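Local coordinates for malonyl-CoA-[acyl-carrier-protein] transacylase (Coxiella burnetii, PDB 3TQE) that probably transfers the malonyl group from malonyl-CoA to holo-acyl carrier protein, a step of fatty acid metabolism, at residues Gln158-Gln170 against Leu255-Tyr267. Numbering follows the deposited sequence. Where two conformers were deposited one is given.
Sequences QVVQPANLNSTDQ and LVRPVRWVETIKY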
ATOM      1  N   GLN A 158      -2.377   4.228  27.010  1.00 17.16           N
ATOM      2  CA  GLN A 158      -1.526   4.259  25.841  1.00 16.90           C
ATOM      3  C   GLN A 158      -2.384   4.144  24.598  1.00 17.37           C
ATOM      4  O   GLN A 158      -3.600   4.026  24.668  1.00 18.27           O
ATOM      5  CB  GLN A 158      -0.522   3.103  25.900  1.00 16.64           C
ATOM      6  CG  GLN A 158       0.485   3.216  27.029  1.00 16.61           C
ATOM      7  CD  GLN A 158       1.570   2.183  26.872  1.00 15.69           C
ATOM      8  OE1 GLN A 158       1.303   0.994  27.034  1.00 16.79           O
ATOM      9  NE2 GLN A 158       2.785   2.617  26.506  1.00 15.62           N
ATOM     10  N   VAL A 159      -1.729   4.209  23.446  1.00 16.27           N
ATOM     11  CA  VAL A 159      -2.394   4.069  22.169  1.00 16.48           C
ATOM     12  C   VAL A 159      -2.241   2.642  21.664  1.00 15.22           C
ATOM     13  O   VAL A 159      -1.143   2.110  21.585  1.00 15.55           O
ATOM     14  CB  VAL A 159      -1.765   5.005  21.120  1.00 16.75           C
ATOM     15  CG1 VAL A 159      -2.362   4.769  19.740  1.00 16.93           C
ATOM     16  CG2 VAL A 159      -1.957   6.428  21.526  1.00 18.93           C
ATOM     17  N   VAL A 160      -3.348   2.042  21.289  1.00 15.23           N
ATOM     18  CA  VAL A 160      -3.328   0.795  20.542  1.00 14.97           C
ATOM     19  C   VAL A 160      -4.661   0.670  19.853  1.00 16.36           C
ATOM     20  O   VAL A 160      -5.700   0.797  20.470  1.00 16.73           O
ATOM     21  CB  VAL A 160      -3.019  -0.442  21.410  1.00 14.98           C
ATOM     22  CG1 VAL A 160      -3.984  -0.550  22.602  1.00 16.37           C
ATOM     23  CG2 VAL A 160      -3.008  -1.727  20.573  1.00 16.36           C
ATOM     24  N   GLN A 161      -4.632   0.478  18.545  1.00 15.97           N
ATOM     25  CA  GLN A 161      -5.859   0.386  17.801  1.00 17.39           C
ATOM     26  C   GLN A 161      -5.675  -0.314  16.489  1.00 16.53           C
ATOM     27  O   GLN A 161      -4.566  -0.446  16.023  1.00 15.50           O
ATOM     28  CB  GLN A 161      -6.436   1.756  17.543  1.00 18.48           C
ATOM     29  CG  GLN A 161      -5.546   2.750  16.916  1.00 22.24           C
ATOM     30  CD  GLN A 161      -6.148   4.160  17.061  1.00 28.17           C
ATOM     31  OE1 GLN A 161      -6.209   4.730  18.166  1.00 34.15           O
ATOM     32  NE2 GLN A 161      -6.597   4.703  15.972  1.00 31.11           N
ATOM     33  N   PRO A 162      -6.785  -0.739  15.874  1.00 17.61           N
ATOM     34  CA  PRO A 162      -6.714  -1.269  14.526  1.00 17.77           C
ATOM     35  C   PRO A 162      -6.096  -0.252  13.565  1.00 17.30           C
ATOM     36  O   PRO A 162      -6.408   0.927  13.621  1.00 18.75           O
ATOM     37  CB  PRO A 162      -8.182  -1.577  14.196  1.00 18.35           C
ATOM     38  CG  PRO A 162      -8.826  -1.831  15.541  1.00 19.63           C
ATOM     39  CD  PRO A 162      -8.150  -0.822  16.423  1.00 18.91           C
ATOM     40  N   ALA A 163      -5.205  -0.750  12.737  1.00 16.08           N
ATOM     41  CA  ALA A 163      -4.371   0.045  11.850  1.00 15.88           C
ATOM     42  C   ALA A 163      -4.553  -0.387  10.412  1.00 15.89           C
ATOM     43  O   ALA A 163      -4.635   0.454   9.521  1.00 16.98           O
ATOM     44  CB  ALA A 163      -2.939  -0.068  12.239  1.00 17.58           C
ATOM     45  N   ASN A 164      -4.557  -1.689  10.148  1.00 15.50           N
ATOM     46  CA  ASN A 164      -4.839  -2.161   8.796  1.00 16.15           C
ATOM     47  C   ASN A 164      -5.948  -3.177   8.888  1.00 16.58           C
ATOM     48  O   ASN A 164      -5.786  -4.206   9.556  1.00 17.56           O
ATOM     49  CB  ASN A 164      -3.672  -2.887   8.138  1.00 16.96           C
ATOM     50  CG  ASN A 164      -2.460  -2.048   7.867  1.00 21.55           C
ATOM     51  OD1 ASN A 164      -2.483  -0.831   7.861  1.00 24.88           O
ATOM     52  ND2 ASN A 164      -1.361  -2.751   7.562  1.00 26.58           N
ATOM     53  N   LEU A 165      -7.068  -2.898   8.243  1.00 15.84           N
ATOM     54  CA  LEU A 165      -8.176  -3.838   8.205  1.00 16.31           C
ATOM     55  C   LEU A 165      -8.010  -4.635   6.920  1.00 16.40           C
ATOM     56  O   LEU A 165      -8.492  -4.223   5.846  1.00 15.94           O
ATOM     57  CB  LEU A 165      -9.481  -3.065   8.272  1.00 17.64           C
ATOM     58  CG  LEU A 165      -9.599  -2.058   9.420  1.00 20.42           C
ATOM     59  CD1 LEU A 165     -10.898  -1.309   9.405  1.00 23.49           C
ATOM     60  CD2 LEU A 165      -9.423  -2.765  10.764  1.00 25.30           C
ATOM     61  N   ASN A 166      -7.260  -5.724   6.993  1.00 16.56           N
ATOM     62  CA  ASN A 166      -6.687  -6.342   5.802  1.00 17.92           C
ATOM     63  C   ASN A 166      -7.536  -7.394   5.164  1.00 19.81           C
ATOM     64  O   ASN A 166      -7.652  -7.452   3.935  1.00 20.51           O
ATOM     65  CB  ASN A 166      -5.301  -6.897   6.077  1.00 18.47           C
ATOM     66  CG  ASN A 166      -4.273  -5.840   6.071  1.00 18.45           C
ATOM     67  OD1 ASN A 166      -4.521  -4.734   5.582  1.00 19.19           O
ATOM     68  ND2 ASN A 166      -3.111  -6.140   6.602  1.00 21.85           N
ATOM     69  N   SER A 167      -8.130  -8.231   5.974  1.00 20.84           N
ATOM     70  CA  SER A 167      -9.049  -9.212   5.466  1.00 24.46           C
ATOM     71  C   SER A 167     -10.037  -9.465   6.564  1.00 26.02           C
ATOM     72  O   SER A 167      -9.944  -8.931   7.660  1.00 25.97           O
ATOM     73  CB  SER A 167      -8.319 -10.477   5.055  1.00 25.15           C
ATOM     74  OG  SER A 167      -8.256 -11.371   6.151  1.00 28.01           O
ATOM     75  N   THR A 168     -11.008 -10.317   6.303  1.00 29.33           N
ATOM     76  CA  THR A 168     -12.131 -10.337   7.199  1.00 30.56           C
ATOM     77  C   THR A 168     -11.701 -10.759   8.656  1.00 30.91           C
ATOM     78  O   THR A 168     -12.127 -10.182   9.672  1.00 31.63           O
ATOM     79  CB  THR A 168     -13.241 -11.162   6.510  1.00 32.37           C
ATOM     80  OG1 THR A 168     -12.818 -11.493   5.160  1.00 31.70           O
ATOM     81  CG2 THR A 168     -14.513 -10.305   6.411  1.00 33.82           C
ATOM     82  N   ASP A 169     -10.767 -11.676   8.733  1.00 29.44           N
ATOM     83  CA  ASP A 169     -10.272 -12.088  10.036  1.00 28.93           C
ATOM     84  C   ASP A 169      -8.789 -11.802  10.168  1.00 25.92           C
ATOM     85  O   ASP A 169      -8.092 -12.508  10.881  1.00 26.10           O
ATOM     86  CB  ASP A 169     -10.594 -13.561  10.280  1.00 30.67           C
ATOM     87  CG  ASP A 169      -9.713 -14.522   9.477  1.00 34.96           C
ATOM     88  OD1 ASP A 169      -9.162 -14.140   8.420  1.00 40.03           O
ATOM     89  OD2 ASP A 169      -9.585 -15.693   9.916  1.00 41.84           O
ATOM     90  N   GLN A 170      -8.291 -10.761   9.495  1.00 23.24           N
ATOM     91  CA  GLN A 170      -6.887 -10.403   9.580  0.50 22.83           C
ATOM     92  C   GLN A 170      -6.792  -8.899   9.768  1.00 21.61           C
ATOM     93  O   GLN A 170      -7.168  -8.126   8.878  1.00 20.32           O
ATOM     94  CB  GLN A 170      -6.149 -10.836   8.323  0.50 23.89           C
ATOM     95  CG  GLN A 170      -4.680 -10.519   8.304  0.50 26.72           C
ATOM     96  CD  GLN A 170      -3.982 -11.077   7.065  0.50 30.11           C
ATOM     97  OE1 GLN A 170      -4.338 -12.137   6.550  0.50 32.20           O
ATOM     98  NE2 GLN A 170      -2.976 -10.362   6.590  0.50 32.31           N
ATOM     99  N   LEU A 255      -2.516   8.683   7.425  1.00 13.96           N
ATOM    100  CA  LEU A 255      -1.390   8.403   8.292  1.00 14.97           C
ATOM    101  C   LEU A 255      -1.845   8.038   9.684  1.00 14.78           C
ATOM    102  O   LEU A 255      -1.149   7.319  10.380  1.00 14.97           O
ATOM    103  CB  LEU A 255      -0.470   9.602   8.377  1.00 16.09           C
ATOM    104  CG  LEU A 255       0.231   9.946   7.072  1.00 19.38           C
ATOM    105  CD1 LEU A 255       0.772  11.383   7.138  1.00 22.78           C
ATOM    106  CD2 LEU A 255       1.290   8.918   6.779  1.00 22.18           C
ATOM    107  N   VAL A 256      -2.979   8.575  10.098  1.00 14.56           N
ATOM    108  CA  VAL A 256      -3.426   8.446  11.483  1.00 15.04           C
ATOM    109  C   VAL A 256      -4.676   7.615  11.663  1.00 16.02           C
ATOM    110  O   VAL A 256      -5.165   7.479  12.791  1.00 18.78           O
ATOM    111  CB  VAL A 256      -3.595   9.828  12.137  1.00 15.46           C
ATOM    112  CG1 VAL A 256      -2.264  10.520  12.248  1.00 16.28           C
ATOM    113  CG2 VAL A 256      -4.603  10.692  11.354  1.00 18.10           C
ATOM    114  N   ARG A 257      -5.191   7.052  10.577  1.00 15.23           N
ATOM    115  CA  ARG A 257      -6.411   6.290  10.610  0.50 16.29           C
ATOM    116  C   ARG A 257      -6.195   4.956   9.933  1.00 15.74           C
ATOM    117  O   ARG A 257      -5.277   4.801   9.146  1.00 15.31           O
ATOM    118  CB  ARG A 257      -7.523   7.071   9.918  0.50 17.67           C
ATOM    119  CG  ARG A 257      -7.969   8.262  10.715  0.50 22.72           C
ATOM    120  CD  ARG A 257      -8.541   7.836  12.050  0.50 30.01           C
ATOM    121  NE  ARG A 257      -9.988   7.677  11.998  0.50 35.92           N
ATOM    122  CZ  ARG A 257     -10.853   8.508  12.575  0.50 41.20           C
ATOM    123  NH1 ARG A 257     -10.419   9.555  13.267  0.50 43.50           N
ATOM    124  NH2 ARG A 257     -12.154   8.289  12.465  0.50 43.05           N
ATOM    125  N   PRO A 258      -7.063   3.991  10.220  1.00 16.24           N
ATOM    126  CA  PRO A 258      -6.835   2.670   9.666  1.00 16.29           C
ATOM    127  C   PRO A 258      -7.004   2.599   8.173  1.00 15.30           C
ATOM    128  O   PRO A 258      -7.804   3.326   7.597  1.00 16.07           O
ATOM    129  CB  PRO A 258      -7.879   1.789  10.337  1.00 17.76           C
ATOM    130  CG  PRO A 258      -8.749   2.667  10.985  1.00 19.86           C
ATOM    131  CD  PRO A 258      -8.146   3.986  11.203  1.00 17.59           C
ATOM    132  N   VAL A 259      -6.250   1.692   7.582  1.00 14.28           N
ATOM    133  CA  VAL A 259      -6.388   1.369   6.175  1.00 14.03           C
ATOM    134  C   VAL A 259      -7.567   0.412   6.055  1.00 13.49           C
ATOM    135  O   VAL A 259      -7.521  -0.730   6.509  1.00 14.38           O
ATOM    136  CB  VAL A 259      -5.124   0.705   5.648  1.00 13.89           C
ATOM    137  CG1 VAL A 259      -5.291   0.199   4.221  1.00 16.21           C
ATOM    138  CG2 VAL A 259      -3.978   1.671   5.742  1.00 16.96           C
ATOM    139  N   ARG A 260      -8.616   0.870   5.380  1.00 13.86           N
ATOM    140  CA  ARG A 260      -9.843   0.106   5.289  1.00 13.78           C
ATOM    141  C   ARG A 260      -9.817  -0.760   4.046  1.00 13.56           C
ATOM    142  O   ARG A 260     -10.601  -0.569   3.112  1.00 13.68           O
ATOM    143  CB  ARG A 260     -11.036   1.047   5.339  1.00 14.29           C
ATOM    144  CG  ARG A 260     -11.089   1.764   6.656  1.00 15.90           C
ATOM    145  CD  ARG A 260     -11.960   2.954   6.614  1.00 19.21           C
ATOM    146  NE  ARG A 260     -13.354   2.595   6.469  1.00 19.24           N
ATOM    147  CZ  ARG A 260     -14.348   3.484   6.394  1.00 23.19           C
ATOM    148  NH1 ARG A 260     -14.111   4.788   6.413  1.00 23.30           N
ATOM    149  NH2 ARG A 260     -15.590   3.067   6.294  1.00 24.29           N
ATOM    150  N   TRP A 261      -8.920  -1.719   4.035  1.00 13.57           N
ATOM    151  CA  TRP A 261      -8.718  -2.518   2.845  1.00 13.54           C
ATOM    152  C   TRP A 261      -9.880  -3.468   2.576  1.00 13.78           C
ATOM    153  O   TRP A 261     -10.349  -3.581   1.441  1.00 13.82           O
ATOM    154  CB  TRP A 261      -7.404  -3.267   2.917  1.00 14.24           C
ATOM    155  CG  TRP A 261      -7.005  -3.869   1.643  1.00 13.30           C
ATOM    156  CD1 TRP A 261      -6.969  -5.179   1.330  1.00 15.25           C
ATOM    157  CD2 TRP A 261      -6.613  -3.161   0.466  1.00 12.63           C
ATOM    158  NE1 TRP A 261      -6.553  -5.343   0.034  1.00 15.12           N
ATOM    159  CE2 TRP A 261      -6.352  -4.111  -0.523  1.00 13.70           C
ATOM    160  CE3 TRP A 261      -6.467  -1.814   0.154  1.00 14.76           C
ATOM    161  CZ2 TRP A 261      -5.925  -3.754  -1.798  1.00 13.32           C
ATOM    162  CZ3 TRP A 261      -6.069  -1.470  -1.120  1.00 14.30           C
ATOM    163  CH2 TRP A 261      -5.793  -2.430  -2.065  1.00 14.54           C
ATOM    164  N   VAL A 262     -10.369  -4.140   3.591  1.00 14.24           N
ATOM    165  CA  VAL A 262     -11.443  -5.072   3.331  0.50 14.48           C
ATOM    166  C   VAL A 262     -12.670  -4.309   2.791  1.00 14.03           C
ATOM    167  O   VAL A 262     -13.284  -4.775   1.835  1.00 15.26           O
ATOM    168  CB  VAL A 262     -11.744  -5.982   4.526  0.50 15.10           C
ATOM    169  CG1 VAL A 262     -11.946  -5.159   5.768  0.50 16.28           C
ATOM    170  CG2 VAL A 262     -12.915  -6.920   4.208  0.50 14.56           C
ATOM    171  N   GLU A 263     -12.982  -3.136   3.321  1.00 13.70           N
ATOM    172  CA  GLU A 263     -14.107  -2.378   2.799  1.00 14.28           C
ATOM    173  C   GLU A 263     -13.845  -1.919   1.373  1.00 13.68           C
ATOM    174  O   GLU A 263     -14.762  -1.832   0.566  1.00 14.45           O
ATOM    175  CB  GLU A 263     -14.402  -1.169   3.677  1.00 16.20           C
ATOM    176  CG  GLU A 263     -15.070  -1.516   4.950  1.00 18.01           C
ATOM    177  CD  GLU A 263     -15.024  -0.376   5.933  1.00 20.62           C
ATOM    178  OE1 GLU A 263     -13.941  -0.155   6.534  1.00 22.39           O
ATOM    179  OE2 GLU A 263     -16.065   0.294   6.098  1.00 27.28           O
ATOM    180  N   THR A 264     -12.604  -1.591   1.068  1.00 12.04           N
ATOM    181  CA  THR A 264     -12.233  -1.197  -0.298  1.00 12.28           C
ATOM    182  C   THR A 264     -12.487  -2.339  -1.268  1.00 12.69           C
ATOM    183  O   THR A 264     -13.094  -2.135  -2.327  1.00 12.84           O
ATOM    184  CB  THR A 264     -10.776  -0.770  -0.365  1.00 12.53           C
ATOM    185  OG1 THR A 264     -10.621   0.395   0.441  1.00 13.75           O
ATOM    186  CG2 THR A 264     -10.354  -0.482  -1.785  1.00 14.10           C
ATOM    187  N   ILE A 265     -12.046  -3.531  -0.919  1.00 12.31           N
ATOM    188  CA  ILE A 265     -12.224  -4.674  -1.802  1.00 13.07           C
ATOM    189  C   ILE A 265     -13.705  -4.994  -1.923  1.00 13.99           C
ATOM    190  O   ILE A 265     -14.187  -5.278  -3.016  1.00 14.11           O
ATOM    191  CB  ILE A 265     -11.420  -5.875  -1.326  1.00 13.39           C
ATOM    192  CG1 ILE A 265      -9.922  -5.559  -1.341  1.00 14.66           C
ATOM    193  CG2 ILE A 265     -11.746  -7.114  -2.120  1.00 14.70           C
ATOM    194  CD1 ILE A 265      -9.359  -5.069  -2.653  1.00 14.11           C
ATOM    195  N   LYS A 266     -14.429  -4.917  -0.822  1.00 15.03           N
ATOM    196  CA  LYS A 266     -15.860  -5.176  -0.874  1.00 16.65           C
ATOM    197  C   LYS A 266     -16.579  -4.146  -1.758  1.00 16.66           C
ATOM    198  O   LYS A 266     -17.484  -4.502  -2.519  1.00 17.74           O
ATOM    199  CB  LYS A 266     -16.436  -5.186   0.526  1.00 17.61           C
ATOM    200  CG  LYS A 266     -16.049  -6.473   1.250  1.00 22.18           C
ATOM    201  CD  LYS A 266     -16.596  -6.539   2.630  1.00 27.78           C
ATOM    202  CE  LYS A 266     -16.324  -7.908   3.232  1.00 32.23           C
ATOM    203  NZ  LYS A 266     -17.165  -8.123   4.429  1.00 37.33           N
ATOM    204  N   TYR A 267     -16.149  -2.892  -1.703  1.00 15.19           N
ATOM    205  CA  TYR A 267     -16.722  -1.820  -2.518  1.00 16.40           C
ATOM    206  C   TYR A 267     -16.502  -2.143  -3.974  1.00 15.23           C
ATOM    207  O   TYR A 267     -17.414  -2.031  -4.790  1.00 16.72           O
ATOM    208  CB  TYR A 267     -16.084  -0.478  -2.178  1.00 16.91           C
ATOM    209  CG  TYR A 267     -16.580   0.733  -2.918  1.00 21.80           C
ATOM    210  CD1 TYR A 267     -17.372   1.678  -2.264  1.00 26.43           C
ATOM    211  CD2 TYR A 267     -16.219   0.985  -4.219  1.00 25.95           C
ATOM    212  CE1 TYR A 267     -17.825   2.816  -2.905  1.00 28.34           C
ATOM    213  CE2 TYR A 267     -16.706   2.132  -4.891  1.00 28.23           C
ATOM    214  CZ  TYR A 267     -17.502   3.029  -4.224  1.00 29.53           C
ATOM    215  OH  TYR A 267     -17.960   4.184  -4.825  1.00 32.55           O
TER
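Leu165 and Val259 meet through their backbones where residues 259-260 run briefly parallel to strand 160-167. Val259 is gripped at both ends: its N donates to Ala163 O at 2.8 Å, while its O accepts from Leu165 N at the same distance. Just upstream, the CA of Pro258 makes a C-H...O contact with the same Ala163 O (3.1 Å), and the proline CB rests near Pro162 O. This short pairing then gives way to a helix whose N-cap is Arg260; Val262 N, in its first turn, donates to Leu165 O (2.9 Å, 149° at the hydrogen), so the strand supplies an acceptor to an amide at the helix start.

The Leu165 side chain can be followed outward. CB packs near Val259 O and reaches Val262 CG1 at 4.1 Å; CG, set beside the backbone N (chi1 -52°), is near Pro258 CB; and CD1 ends alongside the aliphatic CG of Arg260. Beyond that methylene the arginine bends at chi3 and forms a two-point salt bridge with Glu263, NE to OE1 and NH2 to OE2; both bonds are nearly straight and lie in the guanidinium plane but meet the carboxylate from above its own plane.

Beyond Leu165, Asn166 and Trp261 cross with amide and indole planes almost perpendicular. Asn166 O approaches the ring edge at CD1 (3.5 Å), whereas Asn166 OD1 accepts a hydrogen bond from His95 NE2, whose ring also meets the indole. Ile265 CD1 lies against one face of the indole.

Asn164 and Val259 lie on one face of the pairing, and both side chains touch His205; Val259 also lies close to Ser96. The short parallel pairing thus joins the mixed sheet of the smaller subdomain to the helix 261-270 of the larger one, bordering the predicted Ser-His active site in the cleft of a FabD-type acyltransferase.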